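Side-chain contacts in sensor protein (Rhodopseudomonas palustris, PDB 2OOL), which binds a bilin chromophore in the PAS-GAF photosensory part present here and, as a whole, probably works as a light-sensing histidine kinase: residues Val76-Ala79 with His80-Ala84; Arg147-Arg150 with Val151-Arg155; Arg231-Pro234 with Asp235-Tyr238; Arg263-Pro267 with Thr268-Tyr272; Arg304-Ser307 with Tyr308-Gln312. All blocks are in the same frame, centred on the assembly; numbering follows the deposited sequence.

Contacts 3, 4 and 5 belong to the GAF domain and form a connected chain of touches. Contact 3 and contact 4, with centres about 9 Å apart, meet through Y238 and L270 and both line the bilin pocket; contact 4 carries most of this, binding both propionates. Contact 5, whose centre is about 13 Å from that of contact 3, touches it through P234 and I232, while its R311 side chain stays about 10 Å from the chromophore. The nearest atoms of contacts 2 and 5 are about 7 Å apart, and both contacts reach the second subunit. Contact 1, in the PAS domain, stands apart, its centre 26 to 41 Å from the others.

Contact 1 of 5, residues Val76-Ala79 with His80-Ala84; sequences VPIA and HYLTA
H80 and Y81 are brought back beside V76 and P77 by a tight turn of backbone hydrogen bonds, each linking residues three apart. H80 N donates to P77 O at 3.1 Å and Y81 N to I78 O at 2.9 Å. The next bond, L82 N to A79 O at 3.5 Å, is weak. P77 has no N-H to place, and its ring holds phi near the value the bend needs. The van der Waals contacts fall on two sides. On one, P77 and H80 lie side by side, with P77 CB over one imidazole face and P77 CD 3.7 Å from H80 CE1. V76 CG1, anti to its own N (chi1 177°), comes to the imidazole edge, 3.7 Å from H80 ND1. The same methyl lies 3.5 Å from Y81 OH and also touches Y81 CE1, one branch meeting both aromatic residues. On the buried side, I78 CG2 approaches L82 CD1 at 4.3 Å; I78 also rests on F46 and V48, and both aliphatic residues touch L90. This is a short 3-10 turn in the PAS domain, leading to helix 84-94, whose N-cap position is T83.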
# COMPACT_ATOMS: atom_id res chain seq x y z
N VAL A 76 21.21 20.74 -25.36
CA VAL A 76 22.20 20.42 -24.35
C VAL A 76 21.89 19.07 -23.70
O VAL A 76 20.75 18.76 -23.44
CB VAL A 76 22.27 21.54 -23.29
CG1 VAL A 76 23.24 21.17 -22.21
CG2 VAL A 76 22.69 22.85 -23.97
N PRO A 77 22.91 18.24 -23.48
CA PRO A 77 22.61 17.02 -22.76
C PRO A 77 22.02 17.28 -21.34
O PRO A 77 22.52 18.10 -20.56
CB PRO A 77 23.94 16.30 -22.70
CG PRO A 77 24.77 16.90 -23.73
CD PRO A 77 24.31 18.31 -23.89
N ILE A 78 20.94 16.60 -21.01
CA ILE A 78 20.28 16.91 -19.73
C ILE A 78 21.22 16.53 -18.57
O ILE A 78 21.19 17.15 -17.51
CB ILE A 78 18.90 16.25 -19.62
CG1 ILE A 78 18.09 16.90 -18.46
CG2 ILE A 78 19.03 14.75 -19.47
CD1 ILE A 78 16.73 16.39 -18.30
N ALA A 79 22.09 15.55 -18.82
CA ALA A 79 23.03 15.01 -17.83
C ALA A 79 23.97 16.07 -17.30
O ALA A 79 24.58 15.87 -16.27
CB ALA A 79 23.83 13.86 -18.42
N HIS A 80 24.11 17.18 -18.02
CA HIS A 80 24.90 18.28 -17.51
C HIS A 80 24.31 18.93 -16.26
O HIS A 80 25.06 19.50 -15.48
CB HIS A 80 25.17 19.33 -18.58
CG HIS A 80 26.15 18.88 -19.61
ND1 HIS A 80 26.22 19.45 -20.85
CD2 HIS A 80 27.07 17.90 -19.59
CE1 HIS A 80 27.17 18.86 -21.56
NE2 HIS A 80 27.69 17.90 -20.82
N TYR A 81 23.01 18.80 -16.05
CA TYR A 81 22.37 19.41 -14.89
C TYR A 81 21.87 18.38 -13.87
O TYR A 81 21.10 18.73 -12.98
CB TYR A 81 21.19 20.23 -15.33
CG TYR A 81 21.49 21.12 -16.48
CD1 TYR A 81 21.15 20.73 -17.77
CD2 TYR A 81 22.11 22.35 -16.28
CE1 TYR A 81 21.44 21.54 -18.85
CE2 TYR A 81 22.40 23.18 -17.36
CZ TYR A 81 22.05 22.75 -18.64
OH TYR A 81 22.31 23.51 -19.77
N LEU A 82 22.27 17.13 -14.01
CA LEU A 82 21.94 16.08 -13.08
C LEU A 82 23.22 15.62 -12.42
O LEU A 82 24.30 15.84 -12.94
CB LEU A 82 21.30 14.89 -13.78
CG LEU A 82 20.07 15.12 -14.66
CD1 LEU A 82 19.62 13.82 -15.28
CD2 LEU A 82 18.93 15.74 -13.81
N THR A 83 23.10 14.97 -11.27
CA THR A 83 24.24 14.32 -10.63
C THR A 83 24.52 13.07 -11.45
O THR A 83 23.67 12.62 -12.18
CB THR A 83 23.94 13.92 -9.15
OG1 THR A 83 22.86 12.97 -9.10
CG2 THR A 83 23.52 15.16 -8.35
N ALA A 84 25.71 12.51 -11.31
CA ALA A 84 26.10 11.30 -12.00
C ALA A 84 25.14 10.17 -11.72
O ALA A 84 24.62 9.58 -12.66
CB ALA A 84 27.52 10.90 -11.62

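Contact 2 of 5, residues Arg147-Arg150 with Val151-Arg155; sequences RSVR and VAIRR
V151 packs against both R147 and R150, a turn and a single step back along helix 142-157. Its N donates to R147 O at 3.0 Å. V151 CG1 lies over one face of the R150 guanidinium and only 3.1 Å from R147 O; with an unusual chi1 of -28°, strain and an uncertain rotamer cannot be told apart. A152 follows, with N bonded to S148 O at 3.0 Å; its small CB suits the face turned to E172 of helix 162-177. I153 N donates to V149 O, and I153 CD1 meets V149 CG1 at 4.1 Å, two aliphatic chains that also rest on L316. R154 N bonds R150 O at 3.2 Å. The R154 chain runs alongside that of R150, and R150 NH2 stands 3.8 Å from R154 NH1 with the guanidinium planes 49° apart. That closeness of like charge is probably eased by E315 of the second subunit, which forms a salt bridge with R150 NH2. Were R150 an alanine, that glutamate would probably lose this arginine partner and V151 CG1 the guanidinium beside it. The pattern is that of an amphipathic alpha helix, with i to i+4 pairs, one side packed on helices 162-177 and 308-332 of the same chain and another at the dimer interface.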
# COMPACT_ATOMS: atom_id res chain seq x y z
N ARG A 147 -0.73 0.17 5.70
CA ARG A 147 -1.75 -0.51 6.49
C ARG A 147 -3.14 0.00 6.16
O ARG A 147 -4.04 -0.80 5.93
CB ARG A 147 -1.45 -0.32 8.00
CG ARG A 147 -2.50 -0.82 8.94
CD ARG A 147 -2.06 -0.55 10.35
NE ARG A 147 -2.11 0.87 10.69
CZ ARG A 147 -1.32 1.48 11.58
NH1 ARG A 147 -0.37 0.82 12.24
NH2 ARG A 147 -1.47 2.78 11.81
N SER A 148 -3.31 1.33 6.07
CA SER A 148 -4.63 1.89 5.75
C SER A 148 -5.08 1.49 4.34
O SER A 148 -6.22 1.09 4.16
CB SER A 148 -4.70 3.43 5.94
OG SER A 148 -3.93 4.14 5.00
N VAL A 149 -4.19 1.56 3.34
CA VAL A 149 -4.55 1.09 1.99
C VAL A 149 -4.98 -0.40 1.99
O VAL A 149 -6.00 -0.78 1.42
CB VAL A 149 -3.43 1.35 0.96
CG1 VAL A 149 -3.75 0.63 -0.36
CG2 VAL A 149 -3.24 2.86 0.72
N ARG A 150 -4.25 -1.24 2.71
CA ARG A 150 -4.57 -2.67 2.83
C ARG A 150 -5.96 -2.94 3.47
O ARG A 150 -6.75 -3.76 2.94
CB ARG A 150 -3.45 -3.40 3.59
CG ARG A 150 -3.77 -4.88 3.86
CD ARG A 150 -2.75 -5.57 4.76
NE ARG A 150 -2.87 -5.19 6.17
CZ ARG A 150 -3.81 -5.62 7.00
NH1 ARG A 150 -3.81 -5.20 8.26
NH2 ARG A 150 -4.77 -6.44 6.59
N VAL A 151 -6.28 -2.29 4.59
CA VAL A 151 -7.55 -2.58 5.25
C VAL A 151 -8.71 -2.01 4.40
O VAL A 151 -9.73 -2.64 4.27
CB VAL A 151 -7.62 -2.24 6.81
CG1 VAL A 151 -6.24 -2.35 7.49
CG2 VAL A 151 -8.34 -0.92 7.13
N ALA A 152 -8.51 -0.85 3.78
CA ALA A 152 -9.49 -0.29 2.81
C ALA A 152 -9.79 -1.23 1.62
O ALA A 152 -10.95 -1.43 1.29
CB ALA A 152 -9.02 1.06 2.31
N ILE A 153 -8.77 -1.77 0.97
CA ILE A 153 -8.96 -2.70 -0.16
C ILE A 153 -9.79 -3.92 0.28
O ILE A 153 -10.69 -4.36 -0.42
CB ILE A 153 -7.62 -3.26 -0.70
CG1 ILE A 153 -6.85 -2.22 -1.50
CG2 ILE A 153 -7.84 -4.51 -1.58
CD1 ILE A 153 -5.44 -2.72 -1.95
N ARG A 154 -9.43 -4.48 1.41
CA ARG A 154 -10.17 -5.59 1.99
C ARG A 154 -11.65 -5.24 2.31
O ARG A 154 -12.54 -6.07 2.10
CB ARG A 154 -9.44 -6.05 3.24
CG ARG A 154 -9.99 -7.30 3.87
CD ARG A 154 -9.41 -7.40 5.26
NE ARG A 154 -10.19 -6.62 6.22
CZ ARG A 154 -9.72 -6.13 7.37
NH1 ARG A 154 -8.43 -6.29 7.70
NH2 ARG A 154 -10.54 -5.47 8.21
N ARG A 155 -11.90 -4.03 2.80
CA ARG A 155 -13.25 -3.60 3.15
C ARG A 155 -14.07 -3.36 1.90
O ARG A 155 -15.24 -3.73 1.83
CB ARG A 155 -13.24 -2.32 3.97
CG ARG A 155 -13.01 -2.57 5.44
CD ARG A 155 -12.61 -1.30 6.20
NE ARG A 155 -12.21 -1.65 7.58
CZ ARG A 155 -11.87 -0.77 8.53
NH1 ARG A 155 -11.89 0.55 8.30
NH2 ARG A 155 -11.51 -1.23 9.72

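Contact 3 of 5, residues Arg231-Pro234 with Asp235-Tyr238; sequences RIIP and DIGY
I233, the last residue of the strand at one edge of the GAF sheet, packs against the type I beta turn D235-Y238 that follows it, a turn reinforced by an Asx turn. One methyl does most of the touching. I233 CG2, anti to the backbone N (chi1 -48° for CG1), reaches I236 CG2 at 4.1 Å and D235 O at 3.9 Å. It also approaches the Y238 ring obliquely, 4.4 Å from CE1. A beta-branched residue fits here, since its other branch remains available to the chromophore side, where I233 touches the bilin. P234 suits the strand end: lacking an N-H it can give no further strand-type donor, though its O still accepts from R304 N. In the turn itself, D235 OD1 accepts from G237 N at 3.0 Å, a fairly straight bond (158°) that meets the oxygen from above the carboxylate plane. The companion bond, Y238 N to D235 O at 3.3 Å, is weak, so the carboxylate probably carries much of the turn's hold. Y238 OH bonds V265 N, and lies so close to S264 OG that the exact geometry there is doubtful; the Y238 ring touches L270. The side-chain contact between the segments is therefore van der Waals, while the polar groups are spent on shaping the turn and, through Y238, on tying it to V265 of the neighbouring loop.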
# COMPACT_ATOMS: atom_id res chain seq x y z
N ARG A 231 -5.38 13.21 -12.43
CA ARG A 231 -4.95 14.60 -12.67
C ARG A 231 -5.01 15.40 -11.37
O ARG A 231 -5.86 15.15 -10.53
CB ARG A 231 -5.87 15.26 -13.70
CG ARG A 231 -7.31 15.40 -13.23
CD ARG A 231 -8.33 15.12 -14.33
NE ARG A 231 -8.13 13.79 -14.88
CZ ARG A 231 -8.85 12.73 -14.57
NH1 ARG A 231 -8.59 11.59 -15.15
NH2 ARG A 231 -9.82 12.78 -13.68
N ILE A 232 -4.13 16.37 -11.23
CA ILE A 232 -4.09 17.23 -10.10
C ILE A 232 -3.84 18.66 -10.49
O ILE A 232 -3.05 18.95 -11.40
CB ILE A 232 -3.10 16.75 -8.97
CG1 ILE A 232 -3.14 17.71 -7.76
CG2 ILE A 232 -1.65 16.65 -9.47
CD1 ILE A 232 -2.47 17.13 -6.47
N ILE A 233 -4.53 19.56 -9.78
CA ILE A 233 -4.36 20.99 -9.91
C ILE A 233 -4.14 21.49 -8.49
O ILE A 233 -5.07 21.84 -7.83
CB ILE A 233 -5.62 21.71 -10.56
CG1 ILE A 233 -6.12 20.97 -11.83
CG2 ILE A 233 -5.32 23.23 -10.85
CD1 ILE A 233 -7.59 21.24 -12.19
N PRO A 234 -2.88 21.52 -8.02
CA PRO A 234 -2.64 21.91 -6.61
C PRO A 234 -3.00 23.34 -6.23
O PRO A 234 -3.29 23.57 -5.05
CB PRO A 234 -1.15 21.72 -6.41
CG PRO A 234 -0.62 21.06 -7.64
CD PRO A 234 -1.65 21.17 -8.74
N ASP A 235 -2.91 24.26 -7.19
CA ASP A 235 -3.23 25.65 -7.02
C ASP A 235 -3.93 26.14 -8.26
O ASP A 235 -3.28 26.23 -9.31
CB ASP A 235 -1.97 26.50 -6.81
CG ASP A 235 -2.30 27.98 -6.42
OD1 ASP A 235 -3.48 28.43 -6.43
OD2 ASP A 235 -1.34 28.69 -6.07
N ILE A 236 -5.24 26.42 -8.15
CA ILE A 236 -6.06 26.83 -9.30
C ILE A 236 -5.70 28.23 -9.76
O ILE A 236 -6.15 28.66 -10.82
CB ILE A 236 -7.64 26.75 -9.05
CG1 ILE A 236 -8.09 27.81 -8.02
CG2 ILE A 236 -8.08 25.29 -8.69
CD1 ILE A 236 -9.64 27.98 -7.76
N GLY A 237 -4.90 28.96 -8.99
CA GLY A 237 -4.52 30.34 -9.35
C GLY A 237 -3.18 30.44 -10.04
O GLY A 237 -2.70 31.54 -10.33
N TYR A 238 -2.58 29.29 -10.37
CA TYR A 238 -1.28 29.27 -10.97
C TYR A 238 -1.19 30.13 -12.23
O TYR A 238 -2.17 30.36 -12.92
CB TYR A 238 -0.88 27.82 -11.29
CG TYR A 238 -1.52 27.22 -12.55
CD1 TYR A 238 -2.78 26.63 -12.52
CD2 TYR A 238 -0.87 27.28 -13.76
CE1 TYR A 238 -3.36 26.06 -13.66
CE2 TYR A 238 -1.44 26.72 -14.90
CZ TYR A 238 -2.67 26.12 -14.85
OH TYR A 238 -3.21 25.60 -16.00

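Contact 4 of 5, residues Arg263-Pro267 with Thr268-Tyr272; sequences RSVSP and THLEY. With LBV (3-[2-[(Z)-[3-(2-carboxyethyl)-5-[(Z)-(4-ethenyl-3-methyl-5-oxidanylidene-pyrrol-2-ylidene)methyl]-4-methyl-pyrrol-1-ium -2-ylidene]methyl]-5-[(Z)-[(3E)-3-ethylidene-4-methyl-5-oxidanylidene-pyrrolidin-2-ylidene]methyl]-4-methyl-1H-pyrrol-3- yl]propanoic acid), chain C.
S266 OG meets H269 N at the start of helix 267-276, a weak N-capping bond of 3.4 Å; the stronger partner of this hydroxyl is E31 OE1. L270 N donates to S266 O at 3.1 Å. The tight side is that of the chromophore. There S266 N gives its hydrogen to propionate oxygen O1B of the bilin at 3.0 Å. R263 holds the same propionate with two prongs, NH1 to O2B and NH2 to O1B, each 2.8 Å, its chain bent at chi3 (61°) to present the guanidinium edge. H269 has CG anti to the backbone N (chi1 180°); one ring face covers bilin C1C, offset toward the rim, with H269 CE1 3.4 Å from C1C, while NE2 points to the other propionate, 2.7 Å from O2C. V265 CG2 fills in against L270 CD2 at 3.7 Å, crossing at about a right angle. The looser side belongs to P267 and E271, which face solvent; a proline fits the first helical turn, where a backbone N-H would have no helical carbonyl four residues back, and E271 extends outward with its CB beside P267 O. With a phenylalanine in place of H269, O2C would probably lose its imidazole donor and that arm of the bilin would be freer to turn. Thus the two propionates are gripped from separate points by charged and neutral donors, which probably fixes these arms, and with them the seat of the bilin.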
# COMPACT_ATOMS: atom_id res chain seq x y z
N ARG A 263 0.53 19.32 -17.35
CA ARG A 263 -0.20 20.00 -18.41
C ARG A 263 -1.03 21.10 -17.81
O ARG A 263 -1.74 20.89 -16.84
CB ARG A 263 -1.12 19.01 -19.13
CG ARG A 263 -2.06 19.59 -20.20
CD ARG A 263 -2.97 18.52 -20.84
NE ARG A 263 -3.86 17.86 -19.87
CZ ARG A 263 -4.99 18.38 -19.39
NH1 ARG A 263 -5.69 17.73 -18.44
NH2 ARG A 263 -5.42 19.54 -19.85
N SER A 264 -0.97 22.29 -18.39
CA SER A 264 -1.86 23.36 -17.93
C SER A 264 -3.28 23.02 -18.37
O SER A 264 -3.47 22.52 -19.48
CB SER A 264 -1.42 24.64 -18.62
OG SER A 264 -2.03 25.72 -18.03
N VAL A 265 -4.26 23.36 -17.53
CA VAL A 265 -5.63 22.96 -17.74
C VAL A 265 -6.49 24.13 -18.22
O VAL A 265 -6.07 25.26 -18.17
CB VAL A 265 -6.24 22.35 -16.44
CG1 VAL A 265 -5.45 21.13 -16.03
CG2 VAL A 265 -6.27 23.35 -15.37
N SER A 266 -7.67 23.83 -18.74
CA SER A 266 -8.53 24.86 -19.32
C SER A 266 -8.81 25.98 -18.30
O SER A 266 -9.27 25.69 -17.21
CB SER A 266 -9.91 24.26 -19.68
OG SER A 266 -10.88 25.27 -19.85
N PRO A 267 -8.59 27.23 -18.71
CA PRO A 267 -8.96 28.43 -17.97
C PRO A 267 -10.41 28.44 -17.55
O PRO A 267 -10.69 28.89 -16.47
CB PRO A 267 -8.74 29.55 -18.99
CG PRO A 267 -7.65 29.06 -19.81
CD PRO A 267 -7.93 27.59 -19.98
N THR A 268 -11.31 27.95 -18.40
CA THR A 268 -12.74 27.85 -18.09
C THR A 268 -13.00 26.95 -16.91
O THR A 268 -13.90 27.22 -16.11
CB THR A 268 -13.54 27.30 -19.31
OG1 THR A 268 -13.16 28.02 -20.49
CG2 THR A 268 -15.00 27.50 -19.12
N HIS A 269 -12.29 25.83 -16.82
CA HIS A 269 -12.42 24.99 -15.62
C HIS A 269 -11.87 25.71 -14.41
O HIS A 269 -12.45 25.68 -13.34
CB HIS A 269 -11.68 23.69 -15.77
CG HIS A 269 -11.79 22.81 -14.56
ND1 HIS A 269 -12.98 22.58 -13.93
CD2 HIS A 269 -10.85 22.14 -13.85
CE1 HIS A 269 -12.78 21.77 -12.90
NE2 HIS A 269 -11.49 21.49 -12.84
N LEU A 270 -10.73 26.38 -14.57
CA LEU A 270 -10.17 27.08 -13.41
C LEU A 270 -11.17 28.09 -12.83
O LEU A 270 -11.30 28.23 -11.60
CB LEU A 270 -8.86 27.76 -13.75
CG LEU A 270 -7.71 26.79 -14.09
CD1 LEU A 270 -6.50 27.61 -14.50
CD2 LEU A 270 -7.39 25.84 -12.92
N GLU A 271 -11.88 28.78 -13.70
CA GLU A 271 -12.85 29.82 -13.30
C GLU A 271 -14.06 29.17 -12.63
O GLU A 271 -14.63 29.70 -11.68
CB GLU A 271 -13.21 30.62 -14.55
CG GLU A 271 -14.41 31.56 -14.48
CD GLU A 271 -14.49 32.50 -15.74
OE1 GLU A 271 -13.44 32.63 -16.46
OE2 GLU A 271 -15.58 33.08 -16.01
N TYR A 272 -14.45 28.00 -13.13
CA TYR A 272 -15.45 27.17 -12.48
C TYR A 272 -15.07 26.89 -11.04
O TYR A 272 -15.91 26.96 -10.14
CB TYR A 272 -15.53 25.84 -13.22
CG TYR A 272 -16.49 24.83 -12.62
CD1 TYR A 272 -16.04 23.85 -11.73
CD2 TYR A 272 -17.82 24.81 -13.01
CE1 TYR A 272 -16.91 22.91 -11.20
CE2 TYR A 272 -18.71 23.87 -12.48
CZ TYR A 272 -18.25 22.92 -11.59
OH TYR A 272 -19.16 21.99 -11.09
C1A LBV C . -17.81 24.17 -17.23
C1B LBV C . -14.17 21.94 -18.46
O1B LBV C . -7.82 20.80 -18.98
C1C LBV C . -13.50 19.13 -14.96
O1C LBV C . -10.60 17.22 -11.09
C1D LBV C . -16.68 18.84 -11.46
C2A LBV C . -18.22 24.77 -18.55
C2B LBV C . -12.98 21.55 -19.09
O2B LBV C . -8.20 18.88 -17.97
C2C LBV C . -13.04 18.18 -14.02
O2C LBV C . -10.94 19.40 -11.17
C2D LBV C . -18.02 18.63 -11.08
C3A LBV C . -17.07 24.20 -19.41
C3B LBV C . -12.33 20.63 -18.27
C3C LBV C . -14.05 18.04 -13.07
C3D LBV C . -18.00 18.35 -9.73
C4A LBV C . -16.22 23.41 -18.59
C4B LBV C . -13.17 20.42 -17.14
C4C LBV C . -15.09 18.92 -13.41
C4D LBV C . -16.66 18.42 -9.32
CAA LBV C . -16.88 24.40 -20.79
CAB LBV C . -10.98 19.96 -18.58
CAC LBV C . -11.72 17.39 -13.93
CAD LBV C . -19.11 18.12 -8.96
CBA LBV C . -17.79 25.18 -21.80
CBB LBV C . -9.85 20.59 -17.79
CBC LBV C . -10.60 18.25 -13.25
CBD LBV C . -19.06 17.83 -7.60
CGB LBV C . -8.50 20.04 -18.30
CGC LBV C . -10.71 18.30 -11.69
CHB LBV C . -15.06 22.80 -19.11
CHC LBV C . -12.76 19.53 -16.10
CHD LBV C . -16.31 19.12 -12.77
CMA LBV C . -18.14 26.30 -18.44
CMB LBV C . -12.46 22.07 -20.45
CMC LBV C . -13.92 17.07 -11.88
CMD LBV C . -19.29 18.66 -11.95
N_A LBV C . -16.69 23.42 -17.34
O_A LBV C . -18.42 24.33 -16.18
N_B LBV C . -14.23 21.23 -17.32
N_C LBV C . -14.71 19.54 -14.53
N_D LBV C . -15.92 18.72 -10.38
O_D LBV C . -16.19 18.24 -8.18

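Contact 5 of 5, residues Arg304-Ser307 with Tyr308-Gln312; sequences RFVS and YEVRQ
R311 and F305 cross at about a right angle, the guanidinium and ring planes 61° apart. The nearest approach, R311 NH1 to F305 CZ at 3.8 Å, is oblique to the ring. The guanidinium is aimed instead at the backbone: the arginine chain, bent at chi3 (-42°), brings NH1 to V306 O at 2.7 Å. That bond lies in both the carbonyl plane and the guanidinium plane, so the flat group is held against rotation. Its NH2 forms a salt bridge with E134 of strand 128-134, which probably keeps the charge balanced in this buried setting. An arginine is long enough to serve both partners at once. V306 and V310 likewise cross at about a right angle, each turning CG1 to the other. The two methyls are modelled 3.3 Å apart, shorter than normal contact, so the exact separation is doubtful, but they do touch. S307 comes next in the chain, with OG in the crowded position between N and carbonyl carbon (chi1 77°). From there OG accepts a weak bond from V310 N at 3.3 Å, while D137 OD1 is its stronger partner. S307 O accepts from R311 N at 3.1 Å, a regular bond of the helix. A small hydroxyl residue suits such a spot, accepting from an amide of the first turn. The arrangement is a serine N-cap starting helix 308-332 of the GAF domain, tied by R311 to the PAS domain strand that holds E134.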
# COMPACT_ATOMS: atom_id res chain seq x y z
N ARG A 304 -2.93 22.91 -2.46
CA ARG A 304 -2.31 21.76 -1.83
C ARG A 304 -1.86 20.67 -2.80
O ARG A 304 -2.65 20.25 -3.67
CB ARG A 304 -3.31 21.15 -0.89
CG ARG A 304 -2.79 19.94 -0.14
CD ARG A 304 -3.77 19.56 0.99
NE ARG A 304 -3.29 18.35 1.65
CZ ARG A 304 -2.87 18.29 2.90
NH1 ARG A 304 -2.95 19.35 3.68
NH2 ARG A 304 -2.44 17.14 3.40
N PHE A 305 -0.65 20.15 -2.56
CA PHE A 305 -0.04 19.16 -3.45
C PHE A 305 -0.13 17.78 -2.85
O PHE A 305 -0.07 17.61 -1.64
CB PHE A 305 1.43 19.50 -3.71
CG PHE A 305 2.11 18.57 -4.70
CD1 PHE A 305 3.12 17.69 -4.29
CD2 PHE A 305 1.74 18.56 -6.04
CE1 PHE A 305 3.75 16.85 -5.17
CE2 PHE A 305 2.36 17.71 -6.95
CZ PHE A 305 3.39 16.84 -6.51
N VAL A 306 -0.28 16.79 -3.71
CA VAL A 306 -0.31 15.40 -3.32
C VAL A 306 0.76 14.69 -4.14
O VAL A 306 0.82 14.84 -5.38
CB VAL A 306 -1.75 14.77 -3.59
CG1 VAL A 306 -1.80 13.30 -3.16
CG2 VAL A 306 -2.81 15.55 -2.86
N SER A 307 1.67 13.98 -3.46
CA SER A 307 2.86 13.40 -4.17
C SER A 307 2.48 12.32 -5.17
O SER A 307 1.41 11.76 -5.11
CB SER A 307 3.85 12.80 -3.18
OG SER A 307 3.38 11.53 -2.72
N TYR A 308 3.36 11.98 -6.10
CA TYR A 308 3.03 11.01 -7.12
C TYR A 308 2.58 9.67 -6.51
O TYR A 308 1.64 9.02 -7.01
CB TYR A 308 4.22 10.77 -7.99
CG TYR A 308 3.92 10.05 -9.27
CD1 TYR A 308 3.40 10.72 -10.35
CD2 TYR A 308 4.19 8.70 -9.40
CE1 TYR A 308 3.15 10.06 -11.54
CE2 TYR A 308 3.95 8.04 -10.58
CZ TYR A 308 3.42 8.72 -11.64
OH TYR A 308 3.18 8.07 -12.84
N GLU A 309 3.31 9.23 -5.47
CA GLU A 309 3.07 7.95 -4.84
C GLU A 309 1.71 7.93 -4.12
O GLU A 309 1.03 6.91 -4.15
CB GLU A 309 4.19 7.61 -3.82
CG GLU A 309 5.61 7.41 -4.40
CD GLU A 309 6.47 8.68 -4.36
OE1 GLU A 309 5.91 9.79 -4.49
OE2 GLU A 309 7.71 8.55 -4.16
N VAL A 310 1.30 9.05 -3.51
CA VAL A 310 -0.03 9.14 -2.94
C VAL A 310 -1.13 9.05 -4.01
O VAL A 310 -2.17 8.41 -3.79
CB VAL A 310 -0.21 10.35 -2.02
CG1 VAL A 310 -1.70 10.46 -1.56
CG2 VAL A 310 0.70 10.20 -0.77
N ARG A 311 -0.88 9.66 -5.17
CA ARG A 311 -1.78 9.58 -6.32
C ARG A 311 -1.86 8.18 -6.86
O ARG A 311 -2.96 7.74 -7.20
CB ARG A 311 -1.43 10.63 -7.41
CG ARG A 311 -1.44 12.05 -6.82
CD ARG A 311 -1.51 13.24 -7.75
NE ARG A 311 -0.70 13.21 -8.96
CZ ARG A 311 0.58 13.62 -9.05
NH1 ARG A 311 1.26 14.03 -7.97
NH2 ARG A 311 1.19 13.61 -10.21
N GLN A 312 -0.75 7.44 -6.89
CA GLN A 312 -0.78 6.04 -7.30
C GLN A 312 -1.62 5.19 -6.31
O GLN A 312 -2.22 4.17 -6.72
CB GLN A 312 0.61 5.44 -7.39
CG GLN A 312 1.49 5.95 -8.52
CD GLN A 312 2.86 5.30 -8.49
OE1 GLN A 312 3.61 5.39 -7.49
NE2 GLN A 312 3.19 4.60 -9.56